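Local coordinates for protein putative amidohydrolase (Unidentified, PDB 3FEQ) that probably acts as a zinc-dependent prolidase of the amidohydrolase superfamily, cleaving dipeptides that carry proline at their C-terminal end, at residues Arg236-Ala241 against Arg247-Gly252; Gly140-Phe145 against Met229-Thr234; Lys261-His266 against Glu309-Ala314; Gly267-Pro272 against Ala356-Asn361; Arg166-Val171 against Thr207-Asp212. All blocks are in the same frame, centred on the assembly; numbering follows the deposited sequence.

Interaction 1: Arg236-Ala241 against Arg247-Gly252; sequences RAIARA and RTIEHG. With ZN (zinc ion), chain V.
No flat group enters the seam where Ile238 and Ala241 meet Ile249 and Gly252; the imidazole and carboxylate of 247-252 are engaged elsewhere. His251 binds the zinc ion through NE2, at 2.4 Å, while ND1 bonds Thr273 and the rings of His231 and His65 stand at steep angles to it. The Glu250 carboxylate takes a bond from Thr248 OG1 to OE2 (2.8 Å), an oxygen also paired with Arg106.

The seam itself is aliphatic. With CG1 of Ile249 beside the backbone N (chi1 -70°), CG2 falls anti to that N and faces Ile238, whose CG1 lies 4.1 Å from Ile249 CG2. Beside it, the small Ala241 leaves room for the other branch of Ile249, its CD1 4.1 Å from Ala241 CB. Ile238 CD1 reaches Gly252 CA at 3.9 Å, where positive phi suits glycine. Helix 235-243 thus packs on strand 248-254 within a beta-alpha-beta unit begun by strand 228-234, with Met263 of helix 257-266 touching both isoleucines.

Interaction 2: Gly140-Phe145 against Met229-Thr234; sequences GGHGDF and MAHAYT. With ZN (zinc ion), chain V.
At the zinc site of this amidohydrolase, His142 of a loop lays its imidazole over the ring of His231, a zinc ligand. The two form an offset stack with centroids 4.2 Å apart and planes inclined by 18°. CD2 of His142 stands over one face of the His231 ring, displaced toward the rim, and NE2 of His142 lies 3.4 Å from CE1 of His231. Each CG is anti to its own backbone N (chi1 -177° for His142, 159° for His231), which extends the two rings toward each other.

His231 ND1 binds the zinc ion at 2.3 Å, a metal that His251 also holds, and His231 NE2 bonds the carbonyl of Gly195, which fixes the ring's rotation. Strand 228-234 belongs to the parallel barrel of the TIM fold, and metal-binding histidines on such strands are a hallmark of the superfamily.

The other ring rides on a type I turn, Gly141 to Asp144, closed by Asp144 N to Gly141 O at 2.8 Å. Asp144 suits its place because the anti lone pair of OD2 receives Gly140 N at 2.6 Å and so braces the loop. His142 ND1 is anchored by Ser199 OG, and its backbone N by Gln208 OE1.

Interaction 3: Lys261-His266 against Glu309-Ala314; sequences KLMHEH and EIYANA
Met263 and Tyr311 form the buried side of a helix-helix contact on the outer layer of the TIM barrel, where helices 257-266 and 302-314 run in broadly the same direction. The axes of the two segments come within 9.4 Å and cross at -46°. A bend at chi3 (-50°) brings the methyl of Met263 to the edge of the tyrosine ring, near its plane, with CE 3.5 Å from Tyr311 CE1. The sulfur of Met263 sits obliquely to the ring, making a Met-aromatic contact. Methionine suits this place because its flexible thioether can follow the contour of a ring, and tyrosine because its ring packs with apolar neighbours while its hydroxyl bonds the carbonyl of Gly252. Ile238 and Val270 close round the same methionine. Ala314 belongs to the tight part too: its small side chain lets the backbones draw close, with its CB 3.9 Å from Lys261 N.

Toward solvent the packing becomes sparser. The lysine chain leads away from the contact. Exposed His264, with CG anti to its backbone N (chi1 165°), lays one ring face over Ala314 O, and its ND1 makes a weak bond to Gly315 O. Farther round the exposed surface His266 folds back on its own helix: ND1 meets Leu262 O at 3.0 Å, almost exactly in the imidazole plane, on the opposite face of that carbonyl from His266 N.

Interaction 4: Gly267-Pro272 against Ala356-Asn361; sequences GAFVVP and AAEIVN
Phe269 meets two consecutive residues of the helix, Glu358 and Ile359, with different parts of its ring. Its CD1 lies 3.5 Å from CG1 of Ile359, as the two side chains slide past each other in opposite directions. At the far end of the ring, CZ is 3.4 Å from Glu358 OE2, which lies at the edge near the ring plane, and the carboxylate stands almost perpendicular to the ring (89°). Such an approach puts the negative group beside the C-H rim, probably a favourable electrostatic match. Glu358 reaches this far because its chain is fully extended, CG anti to the backbone N (chi1 -166°). Ile359 has a second neighbour in Val271, whose CG2 is 4.0 Å from CD1 of the isoleucine; beta-branched valine suits an extended strand and offers a compact apolar surface to the isoleucine.

Around this shell, Lys317 offers Glu358 OE2 a long, weak ion pair. Arg247 bonds the carbonyls of Glu358 and Ile359, gripping the last turn of the helix. That turn ends in a Schellman motif with Asn361 at positive phi, its N 3.0 Å from Glu358 O. Gly267, also at positive phi, ends helix 257-266 in the same way and releases the chain into strand 269-271. This strand pairs with strand 248-254, while helix 354-359 lies against strand 269-271 and also packs on strands 56-66 and 102-107.

Interaction 5: Arg166-Val171 against Thr207-Asp212; sequences RVVDGV and TQYSED
From Val168 to Val171 and from Tyr209 to Asp212 the two chains run almost side by side, 22° apart in direction, each leading into the first turn of a helix. Tyr209 bridges the two chains: its OH donates to Val168 O at 2.7 Å, with a C=O...O angle of 150° and the donor tilted 19° from the carbonyl plane. The carbonyl oxygen in turn lies at the ring edge, near its plane. Tyrosine suits this position, since its long rigid ring packs on Leu136 and Val174 while the hydroxyl serves a loop carbonyl. CG2 of Val168 comes obliquely to within 3.6 Å of Tyr209 OH.

Nearer the helices, Val171 CG2 touches Asp212 CB at 3.8 Å. The carboxylate of Asp212 belongs to the first turn of its helix, where the helix dipole would probably favour a negative charge.

Gly170 has backbone angles that a side chain would strain, and Glu213 bonds both Gly170 N and Ser210 OG. A second subunit abuts here, its Arg179 pairing with Asp169. Both segments enter helices through N-caps, Gly170 and Ser210, the serine suited because its OG caps a backbone N of helix 211-223; segment 207-212 lies in a beta-to-alpha connection of the TIM barrel, from strand 189-192 to that helix.

Interactions 1, 2 and 4 are buried, whereas 3 and 5 reach the surface, and 5 also borders a second subunit. Interactions 1 and 2 share the zinc ion and neighbouring strands, tied by backbone bonds from Ala230 to Thr248 and Glu250, yet one is an aliphatic seam and the other a histidine stack. Interaction 4 takes up the next strand of that sheet, reached from interaction 1 through Arg247. Interaction 3 lies outside these strands: Tyr311 bonds Gly252 of interaction 1, and Met263 touches Val270 of interaction 4. Interaction 5, polar at its centre, meets interaction 2 through Gln208, whose OE1 bonds His142 N.

Interaction 1: Arg236-Ala241 against Arg247-Gly252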
# COMPACT_ATOMS: atom_id res chain seq x y z
N ARG C 236 -41.96 1.98 -2.67
CA ARG C 236 -41.15 1.33 -1.65
C ARG C 236 -39.83 2.05 -1.45
O ARG C 236 -39.48 2.43 -0.32
CB ARG C 236 -40.87 -0.12 -2.06
CG ARG C 236 -40.08 -0.94 -1.04
CD ARG C 236 -39.87 -2.38 -1.51
NE ARG C 236 -38.55 -2.88 -1.15
CZ ARG C 236 -37.90 -3.83 -1.82
NH1 ARG C 236 -36.70 -4.24 -1.42
NH2 ARG C 236 -38.45 -4.38 -2.89
N ALA C 237 -39.09 2.22 -2.55
CA ALA C 237 -37.82 2.94 -2.56
C ALA C 237 -37.99 4.40 -2.17
O ALA C 237 -37.12 4.98 -1.52
CB ALA C 237 -37.18 2.83 -3.93
N ILE C 238 -39.11 5.00 -2.56
CA ILE C 238 -39.37 6.39 -2.22
C ILE C 238 -39.65 6.56 -0.74
O ILE C 238 -39.07 7.42 -0.09
CB ILE C 238 -40.56 6.95 -3.00
CG1 ILE C 238 -40.15 7.19 -4.46
CG2 ILE C 238 -41.04 8.25 -2.36
CD1 ILE C 238 -41.29 7.37 -5.43
N ALA C 239 -40.53 5.72 -0.22
CA ALA C 239 -41.00 5.89 1.15
C ALA C 239 -39.81 5.90 2.09
O ALA C 239 -39.61 6.87 2.82
CB ALA C 239 -41.99 4.81 1.53
N ARG C 240 -38.97 4.87 2.01
CA ARG C 240 -37.86 4.72 2.94
C ARG C 240 -36.86 5.88 2.85
O ARG C 240 -36.39 6.37 3.88
CB ARG C 240 -37.17 3.37 2.77
CG ARG C 240 -36.68 3.07 1.38
CD ARG C 240 -36.14 1.68 1.30
NE ARG C 240 -34.78 1.70 0.78
CZ ARG C 240 -33.71 1.36 1.48
NH1 ARG C 240 -32.51 1.42 0.91
NH2 ARG C 240 -33.82 0.95 2.74
N ALA C 241 -36.61 6.36 1.63
CA ALA C 241 -35.76 7.54 1.42
C ALA C 241 -36.30 8.73 2.17
O ALA C 241 -35.56 9.42 2.87
CB ALA C 241 -35.67 7.86 -0.06
N ARG C 247 -34.84 15.27 1.02
CA ARG C 247 -35.73 16.40 0.82
C ARG C 247 -36.41 16.38 -0.55
O ARG C 247 -37.58 16.73 -0.67
CB ARG C 247 -34.96 17.71 1.01
CG ARG C 247 -35.82 18.96 0.98
CD ARG C 247 -35.08 20.16 1.54
NE ARG C 247 -35.72 21.40 1.15
CZ ARG C 247 -35.40 22.09 0.06
NH1 ARG C 247 -34.45 21.64 -0.75
NH2 ARG C 247 -36.04 23.21 -0.23
N THR C 248 -35.67 16.00 -1.60
CA THR C 248 -36.28 15.92 -2.91
C THR C 248 -36.07 14.55 -3.51
O THR C 248 -35.07 13.88 -3.26
CB THR C 248 -35.76 17.01 -3.88
OG1 THR C 248 -34.60 16.53 -4.58
CG2 THR C 248 -35.40 18.28 -3.14
N ILE C 249 -37.05 14.11 -4.29
CA ILE C 249 -37.04 12.79 -4.89
C ILE C 249 -37.01 13.00 -6.38
O ILE C 249 -37.76 13.83 -6.89
CB ILE C 249 -38.31 12.03 -4.54
CG1 ILE C 249 -38.31 11.66 -3.05
CG2 ILE C 249 -38.46 10.80 -5.41
CD1 ILE C 249 -37.31 10.58 -2.67
N GLU C 250 -36.12 12.30 -7.06
CA GLU C 250 -35.94 12.47 -8.51
C GLU C 250 -36.70 11.39 -9.26
O GLU C 250 -36.74 10.24 -8.84
CB GLU C 250 -34.45 12.44 -8.88
CG GLU C 250 -33.57 13.38 -8.07
CD GLU C 250 -34.02 14.84 -8.13
OE1 GLU C 250 -33.85 15.47 -9.19
OE2 GLU C 250 -34.52 15.36 -7.11
N HIS C 251 -37.30 11.78 -10.38
CA HIS C 251 -38.13 10.88 -11.20
C HIS C 251 -39.42 10.50 -10.49
O HIS C 251 -40.44 11.18 -10.62
CB HIS C 251 -37.37 9.63 -11.60
CG HIS C 251 -35.95 9.88 -11.97
ND1 HIS C 251 -35.59 10.50 -13.15
CD2 HIS C 251 -34.79 9.63 -11.31
CE1 HIS C 251 -34.27 10.59 -13.22
NE2 HIS C 251 -33.77 10.07 -12.11
N GLY C 252 -39.37 9.41 -9.73
CA GLY C 252 -40.49 9.03 -8.87
C GLY C 252 -41.66 8.49 -9.65
O GLY C 252 -42.80 8.57 -9.19
ZN ZN V . -31.47 9.64 -11.73

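Interaction 2: Gly140-Phe145 against Met229-Thr234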
# COMPACT_ATOMS: atom_id res chain seq x y z
N GLY C 140 -22.58 -1.73 -7.62
CA GLY C 140 -23.58 -2.34 -8.48
C GLY C 140 -24.81 -1.47 -8.60
O GLY C 140 -25.84 -1.91 -9.11
N GLY C 141 -24.68 -0.23 -8.13
CA GLY C 141 -25.81 0.67 -7.99
C GLY C 141 -26.04 1.42 -9.27
O GLY C 141 -25.40 1.16 -10.28
N HIS C 142 -26.96 2.38 -9.24
CA HIS C 142 -27.38 3.06 -10.46
C HIS C 142 -26.20 3.86 -10.98
O HIS C 142 -26.10 4.16 -12.17
CB HIS C 142 -28.65 3.91 -10.23
CG HIS C 142 -29.18 4.58 -11.46
ND1 HIS C 142 -29.50 3.90 -12.62
CD2 HIS C 142 -29.47 5.89 -11.71
CE1 HIS C 142 -29.93 4.75 -13.53
NE2 HIS C 142 -29.93 5.97 -13.01
N GLY C 143 -25.25 4.15 -10.09
CA GLY C 143 -24.05 4.87 -10.47
C GLY C 143 -22.92 3.99 -10.97
O GLY C 143 -21.95 4.47 -11.55
N ASP C 144 -23.04 2.68 -10.76
CA ASP C 144 -21.95 1.76 -11.03
C ASP C 144 -22.11 1.21 -12.44
O ASP C 144 -23.03 0.44 -12.71
CB ASP C 144 -21.98 0.62 -10.01
CG ASP C 144 -20.68 -0.17 -9.95
OD1 ASP C 144 -19.82 0.01 -10.85
OD2 ASP C 144 -20.55 -0.98 -9.01
N PHE C 145 -21.21 1.61 -13.34
CA PHE C 145 -21.35 1.29 -14.77
C PHE C 145 -20.47 0.14 -15.20
O PHE C 145 -20.23 -0.06 -16.39
CB PHE C 145 -21.06 2.52 -15.65
CG PHE C 145 -22.02 3.65 -15.45
CD1 PHE C 145 -23.37 3.50 -15.78
CD2 PHE C 145 -21.60 4.84 -14.87
CE1 PHE C 145 -24.27 4.52 -15.55
CE2 PHE C 145 -22.50 5.88 -14.64
CZ PHE C 145 -23.84 5.72 -14.98
N MET C 229 -30.80 15.12 -2.42
CA MET C 229 -31.73 14.71 -3.47
C MET C 229 -31.48 13.24 -3.77
O MET C 229 -30.36 12.77 -3.63
CB MET C 229 -31.56 15.57 -4.73
CG MET C 229 -30.14 15.70 -5.27
SD MET C 229 -30.03 16.96 -6.56
CE MET C 229 -30.82 16.04 -7.86
N ALA C 230 -32.52 12.52 -4.18
CA ALA C 230 -32.44 11.06 -4.19
C ALA C 230 -33.21 10.44 -5.34
O ALA C 230 -34.38 10.73 -5.56
CB ALA C 230 -32.91 10.50 -2.87
N HIS C 231 -32.54 9.58 -6.08
CA HIS C 231 -33.11 8.98 -7.27
C HIS C 231 -33.87 7.73 -6.83
O HIS C 231 -33.31 6.87 -6.16
CB HIS C 231 -31.98 8.66 -8.26
CG HIS C 231 -32.34 7.63 -9.28
ND1 HIS C 231 -32.51 7.94 -10.61
CD2 HIS C 231 -32.48 6.29 -9.19
CE1 HIS C 231 -32.78 6.84 -11.29
NE2 HIS C 231 -32.78 5.82 -10.45
N ALA C 232 -35.15 7.67 -7.17
CA ALA C 232 -36.01 6.57 -6.72
C ALA C 232 -37.21 6.44 -7.62
O ALA C 232 -37.79 7.45 -8.01
CB ALA C 232 -36.45 6.76 -5.25
N TYR C 233 -37.58 5.21 -7.97
CA TYR C 233 -38.73 4.99 -8.82
C TYR C 233 -39.96 4.55 -8.05
O TYR C 233 -40.97 5.24 -8.07
CB TYR C 233 -38.42 4.01 -9.94
CG TYR C 233 -37.66 4.64 -11.08
CD1 TYR C 233 -38.23 5.66 -11.84
CD2 TYR C 233 -36.38 4.24 -11.39
CE1 TYR C 233 -37.52 6.25 -12.88
CE2 TYR C 233 -35.68 4.82 -12.43
CZ TYR C 233 -36.25 5.82 -13.17
OH TYR C 233 -35.53 6.39 -14.20
N THR C 234 -39.87 3.42 -7.35
CA THR C 234 -41.05 2.77 -6.75
C THR C 234 -41.46 3.39 -5.40
O THR C 234 -40.64 4.03 -4.73
CB THR C 234 -40.80 1.27 -6.53
OG1 THR C 234 -39.81 1.10 -5.51
CG2 THR C 234 -40.33 0.61 -7.82
ZN ZN V . -31.47 9.64 -11.73

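Interaction 3: Lys261-His266 against Glu309-Ala314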
# COMPACT_ATOMS: atom_id res chain seq x y z
N LYS C 261 -48.52 10.55 -0.03
CA LYS C 261 -49.08 11.11 1.19
C LYS C 261 -47.96 11.31 2.22
O LYS C 261 -47.88 12.37 2.83
CB LYS C 261 -50.15 10.18 1.75
CG LYS C 261 -51.47 10.83 2.22
CD LYS C 261 -52.27 9.86 3.14
CE LYS C 261 -53.79 9.91 3.00
NZ LYS C 261 -54.47 10.59 4.13
N LEU C 262 -47.08 10.32 2.34
CA LEU C 262 -45.91 10.42 3.22
C LEU C 262 -44.96 11.54 2.83
O LEU C 262 -44.40 12.21 3.68
CB LEU C 262 -45.15 9.10 3.24
CG LEU C 262 -44.01 8.96 4.24
CD1 LEU C 262 -44.54 8.94 5.66
CD2 LEU C 262 -43.25 7.69 3.93
N MET C 263 -44.79 11.72 1.52
CA MET C 263 -43.99 12.81 0.99
C MET C 263 -44.56 14.18 1.35
O MET C 263 -43.82 15.06 1.79
CB MET C 263 -43.86 12.67 -0.53
CG MET C 263 -42.44 12.41 -0.98
SD MET C 263 -42.29 12.16 -2.75
CE MET C 263 -43.57 10.94 -2.96
N HIS C 264 -45.86 14.35 1.16
CA HIS C 264 -46.52 15.62 1.50
C HIS C 264 -46.38 15.92 2.98
O HIS C 264 -46.13 17.06 3.37
CB HIS C 264 -48.00 15.57 1.12
CG HIS C 264 -48.82 16.66 1.75
ND1 HIS C 264 -48.66 17.99 1.43
CD2 HIS C 264 -49.78 16.61 2.70
CE1 HIS C 264 -49.51 18.71 2.13
NE2 HIS C 264 -50.20 17.90 2.91
N GLU C 265 -46.48 14.89 3.81
CA GLU C 265 -46.40 15.03 5.25
C GLU C 265 -45.04 15.54 5.70
O GLU C 265 -44.93 16.43 6.52
CB GLU C 265 -46.68 13.68 5.90
CG GLU C 265 -47.64 13.72 7.05
CD GLU C 265 -48.27 12.36 7.28
OE1 GLU C 265 -48.12 11.50 6.39
OE2 GLU C 265 -48.93 12.17 8.33
N HIS C 266 -43.99 14.94 5.15
CA HIS C 266 -42.64 15.32 5.52
C HIS C 266 -42.16 16.61 4.85
O HIS C 266 -41.12 17.14 5.22
CB HIS C 266 -41.69 14.19 5.18
CG HIS C 266 -41.70 13.08 6.18
ND1 HIS C 266 -42.60 12.03 6.13
CD2 HIS C 266 -40.90 12.84 7.25
CE1 HIS C 266 -42.35 11.20 7.12
NE2 HIS C 266 -41.32 11.66 7.81
N GLU C 309 -50.53 13.23 -11.52
CA GLU C 309 -51.83 13.40 -10.90
C GLU C 309 -51.82 12.98 -9.45
O GLU C 309 -52.37 13.69 -8.60
CB GLU C 309 -52.90 12.63 -11.65
CG GLU C 309 -53.46 13.39 -12.82
CD GLU C 309 -54.10 12.49 -13.85
OE1 GLU C 309 -54.83 11.55 -13.45
OE2 GLU C 309 -53.89 12.72 -15.06
N ILE C 310 -51.19 11.85 -9.17
CA ILE C 310 -51.03 11.38 -7.80
C ILE C 310 -50.35 12.41 -6.93
O ILE C 310 -50.83 12.73 -5.84
CB ILE C 310 -50.23 10.08 -7.76
CG1 ILE C 310 -50.77 9.10 -8.81
CG2 ILE C 310 -50.20 9.53 -6.34
CD1 ILE C 310 -50.19 7.72 -8.72
N TYR C 311 -49.24 12.96 -7.43
CA TYR C 311 -48.51 14.01 -6.73
C TYR C 311 -49.34 15.26 -6.46
O TYR C 311 -49.27 15.84 -5.36
CB TYR C 311 -47.24 14.37 -7.50
CG TYR C 311 -46.16 13.31 -7.43
CD1 TYR C 311 -45.79 12.74 -6.22
CD2 TYR C 311 -45.48 12.91 -8.58
CE1 TYR C 311 -44.81 11.76 -6.16
CE2 TYR C 311 -44.50 11.94 -8.53
CZ TYR C 311 -44.16 11.38 -7.32
OH TYR C 311 -43.20 10.40 -7.27
N ALA C 312 -50.10 15.69 -7.46
CA ALA C 312 -51.00 16.82 -7.32
C ALA C 312 -52.04 16.53 -6.25
O ALA C 312 -52.31 17.35 -5.38
CB ALA C 312 -51.68 17.11 -8.63
N ASN C 313 -52.61 15.33 -6.31
CA ASN C 313 -53.66 14.93 -5.39
C ASN C 313 -53.22 14.91 -3.94
O ASN C 313 -53.92 15.42 -3.08
CB ASN C 313 -54.21 13.56 -5.76
CG ASN C 313 -55.03 13.61 -7.01
OD1 ASN C 313 -55.50 14.67 -7.42
ND2 ASN C 313 -55.20 12.46 -7.65
N ALA C 314 -52.06 14.32 -3.68
CA ALA C 314 -51.53 14.30 -2.32
C ALA C 314 -50.91 15.65 -1.92
O ALA C 314 -50.54 15.85 -0.77
CB ALA C 314 -50.53 13.18 -2.16

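Interaction 4: Gly267-Pro272 against Ala356-Asn361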
# COMPACT_ATOMS: atom_id res chain seq x y z
N GLY C 267 -42.89 17.09 3.85
CA GLY C 267 -42.51 18.33 3.18
C GLY C 267 -41.45 18.10 2.12
O GLY C 267 -40.67 18.99 1.79
N ALA C 268 -41.46 16.89 1.56
CA ALA C 268 -40.53 16.49 0.53
C ALA C 268 -41.03 16.84 -0.88
O ALA C 268 -42.20 16.67 -1.18
CB ALA C 268 -40.28 15.02 0.63
N PHE C 269 -40.11 17.27 -1.74
CA PHE C 269 -40.45 17.64 -3.10
C PHE C 269 -40.29 16.45 -4.06
O PHE C 269 -39.74 15.42 -3.68
CB PHE C 269 -39.57 18.80 -3.56
CG PHE C 269 -39.65 20.02 -2.67
CD1 PHE C 269 -40.26 21.18 -3.12
CD2 PHE C 269 -39.12 20.00 -1.38
CE1 PHE C 269 -40.35 22.28 -2.30
CE2 PHE C 269 -39.21 21.12 -0.55
CZ PHE C 269 -39.83 22.25 -1.01
N VAL C 270 -40.79 16.59 -5.28
CA VAL C 270 -40.52 15.63 -6.37
C VAL C 270 -40.05 16.38 -7.60
O VAL C 270 -40.49 17.49 -7.86
CB VAL C 270 -41.78 14.86 -6.79
CG1 VAL C 270 -41.40 13.63 -7.59
CG2 VAL C 270 -42.57 14.45 -5.59
N VAL C 271 -39.16 15.77 -8.38
CA VAL C 271 -38.77 16.36 -9.65
C VAL C 271 -38.91 15.28 -10.70
O VAL C 271 -38.03 14.45 -10.85
CB VAL C 271 -37.31 16.90 -9.63
CG1 VAL C 271 -37.01 17.59 -10.91
CG2 VAL C 271 -37.11 17.88 -8.51
N PRO C 272 -40.09 15.20 -11.32
CA PRO C 272 -40.29 14.27 -12.43
C PRO C 272 -39.44 14.69 -13.61
O PRO C 272 -39.11 15.87 -13.74
CB PRO C 272 -41.77 14.45 -12.77
CG PRO C 272 -42.39 14.97 -11.48
CD PRO C 272 -41.34 15.88 -10.93
N ALA C 356 -39.29 25.55 -8.11
CA ALA C 356 -37.89 25.27 -8.32
C ALA C 356 -37.01 26.09 -7.38
O ALA C 356 -36.12 25.55 -6.72
CB ALA C 356 -37.51 25.52 -9.76
N ALA C 357 -37.27 27.40 -7.29
CA ALA C 357 -36.42 28.27 -6.47
C ALA C 357 -36.49 27.90 -5.00
O ALA C 357 -35.52 28.06 -4.27
CB ALA C 357 -36.78 29.70 -6.67
N GLU C 358 -37.63 27.36 -4.58
CA GLU C 358 -37.77 26.80 -3.25
C GLU C 358 -36.92 25.55 -3.08
O GLU C 358 -36.32 25.34 -2.02
CB GLU C 358 -39.24 26.47 -2.96
CG GLU C 358 -39.56 26.21 -1.50
CD GLU C 358 -41.02 25.85 -1.27
OE1 GLU C 358 -41.89 26.24 -2.09
OE2 GLU C 358 -41.31 25.18 -0.25
N ILE C 359 -36.92 24.71 -4.10
CA ILE C 359 -36.11 23.50 -4.10
C ILE C 359 -34.63 23.84 -3.91
O ILE C 359 -33.98 23.31 -2.99
CB ILE C 359 -36.31 22.71 -5.39
CG1 ILE C 359 -37.66 21.99 -5.35
CG2 ILE C 359 -35.16 21.73 -5.63
CD1 ILE C 359 -38.00 21.28 -6.63
N VAL C 360 -34.12 24.79 -4.70
CA VAL C 360 -32.74 25.23 -4.54
C VAL C 360 -32.51 26.23 -3.41
O VAL C 360 -31.44 26.84 -3.36
CB VAL C 360 -32.11 25.75 -5.87
CG1 VAL C 360 -32.14 24.67 -6.94
CG2 VAL C 360 -32.81 27.02 -6.36
N ASN C 361 -33.48 26.34 -2.48
CA ASN C 361 -33.42 27.24 -1.29
C ASN C 361 -33.20 28.70 -1.61
O ASN C 361 -32.54 29.41 -0.85
CB ASN C 361 -32.34 26.81 -0.29
CG ASN C 361 -32.70 25.55 0.47
OD1 ASN C 361 -33.67 25.53 1.22
ND2 ASN C 361 -31.87 24.52 0.34

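Interaction 5: Arg166-Val171 against Thr207-Asp212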
# COMPACT_ATOMS: atom_id res chain seq x y z
N ARG C 166 -19.88 8.41 -8.16
CA ARG C 166 -18.83 7.60 -7.52
C ARG C 166 -19.43 6.43 -6.72
O ARG C 166 -20.54 6.53 -6.18
CB ARG C 166 -17.99 8.49 -6.59
CG ARG C 166 -18.82 9.31 -5.60
CD ARG C 166 -17.96 10.27 -4.78
NE ARG C 166 -16.92 9.56 -4.04
CZ ARG C 166 -16.16 10.13 -3.10
NH1 ARG C 166 -16.32 11.41 -2.78
NH2 ARG C 166 -15.25 9.41 -2.47
N VAL C 167 -18.70 5.34 -6.63
CA VAL C 167 -19.14 4.23 -5.81
C VAL C 167 -18.55 4.32 -4.41
O VAL C 167 -17.34 4.36 -4.22
CB VAL C 167 -18.75 2.89 -6.45
CG1 VAL C 167 -19.40 1.75 -5.67
CG2 VAL C 167 -19.19 2.85 -7.92
N VAL C 168 -19.42 4.39 -3.42
CA VAL C 168 -19.01 4.31 -2.03
C VAL C 168 -20.05 3.52 -1.29
O VAL C 168 -21.25 3.67 -1.53
CB VAL C 168 -18.93 5.69 -1.34
CG1 VAL C 168 -17.56 6.30 -1.51
CG2 VAL C 168 -20.01 6.62 -1.83
N ASP C 169 -19.58 2.70 -0.38
CA ASP C 169 -20.43 1.86 0.42
C ASP C 169 -20.06 2.08 1.87
O ASP C 169 -18.91 2.45 2.18
CB ASP C 169 -20.24 0.39 0.04
CG ASP C 169 -20.41 0.14 -1.45
OD1 ASP C 169 -21.51 -0.31 -1.86
OD2 ASP C 169 -19.43 0.40 -2.21
N GLY C 170 -21.03 1.87 2.75
CA GLY C 170 -20.75 1.84 4.17
C GLY C 170 -21.01 3.16 4.84
O GLY C 170 -20.93 4.21 4.20
N VAL C 171 -21.33 3.10 6.12
CA VAL C 171 -21.76 4.28 6.84
C VAL C 171 -20.66 5.30 6.96
O VAL C 171 -20.89 6.49 6.75
CB VAL C 171 -22.24 3.94 8.25
CG1 VAL C 171 -22.36 5.20 9.07
CG2 VAL C 171 -23.56 3.19 8.18
N THR C 207 -34.14 -1.61 -4.23
CA THR C 207 -33.73 -0.43 -3.47
C THR C 207 -32.23 -0.44 -3.32
O THR C 207 -31.59 -1.47 -3.51
CB THR C 207 -34.34 -0.49 -2.07
OG1 THR C 207 -33.78 -1.60 -1.35
CG2 THR C 207 -35.86 -0.62 -2.16
N GLN C 208 -31.66 0.70 -2.98
CA GLN C 208 -30.22 0.82 -2.91
C GLN C 208 -29.81 1.62 -1.69
O GLN C 208 -30.45 2.61 -1.36
CB GLN C 208 -29.68 1.48 -4.19
CG GLN C 208 -29.54 0.50 -5.37
CD GLN C 208 -29.09 1.18 -6.67
OE1 GLN C 208 -28.54 2.29 -6.65
NE2 GLN C 208 -29.34 0.53 -7.80
N TYR C 209 -28.76 1.17 -1.01
CA TYR C 209 -28.27 1.77 0.24
C TYR C 209 -29.09 1.35 1.45
O TYR C 209 -30.32 1.36 1.42
CB TYR C 209 -28.20 3.31 0.17
CG TYR C 209 -26.93 3.85 -0.42
CD1 TYR C 209 -26.96 4.75 -1.47
CD2 TYR C 209 -25.69 3.44 0.06
CE1 TYR C 209 -25.77 5.26 -2.04
CE2 TYR C 209 -24.50 3.93 -0.49
CZ TYR C 209 -24.55 4.84 -1.54
OH TYR C 209 -23.38 5.32 -2.08
N SER C 210 -28.41 1.01 2.52
CA SER C 210 -29.08 0.73 3.77
C SER C 210 -29.62 2.03 4.37
O SER C 210 -29.14 3.11 4.05
CB SER C 210 -28.09 0.09 4.72
OG SER C 210 -27.12 1.05 5.08
N GLU C 211 -30.62 1.90 5.25
CA GLU C 211 -31.21 3.06 5.91
C GLU C 211 -30.18 3.77 6.75
O GLU C 211 -30.20 5.00 6.85
CB GLU C 211 -32.40 2.67 6.78
CG GLU C 211 -33.56 2.00 6.02
CD GLU C 211 -34.90 2.04 6.78
OE1 GLU C 211 -35.93 1.62 6.21
OE2 GLU C 211 -34.93 2.49 7.94
N ASP C 212 -29.26 3.01 7.35
CA ASP C 212 -28.13 3.59 8.06
C ASP C 212 -27.27 4.48 7.18
O ASP C 212 -26.92 5.59 7.57
CB ASP C 212 -27.27 2.50 8.67
CG ASP C 212 -27.89 1.92 9.91
OD1 ASP C 212 -28.78 2.58 10.49
OD2 ASP C 212 -27.51 0.79 10.29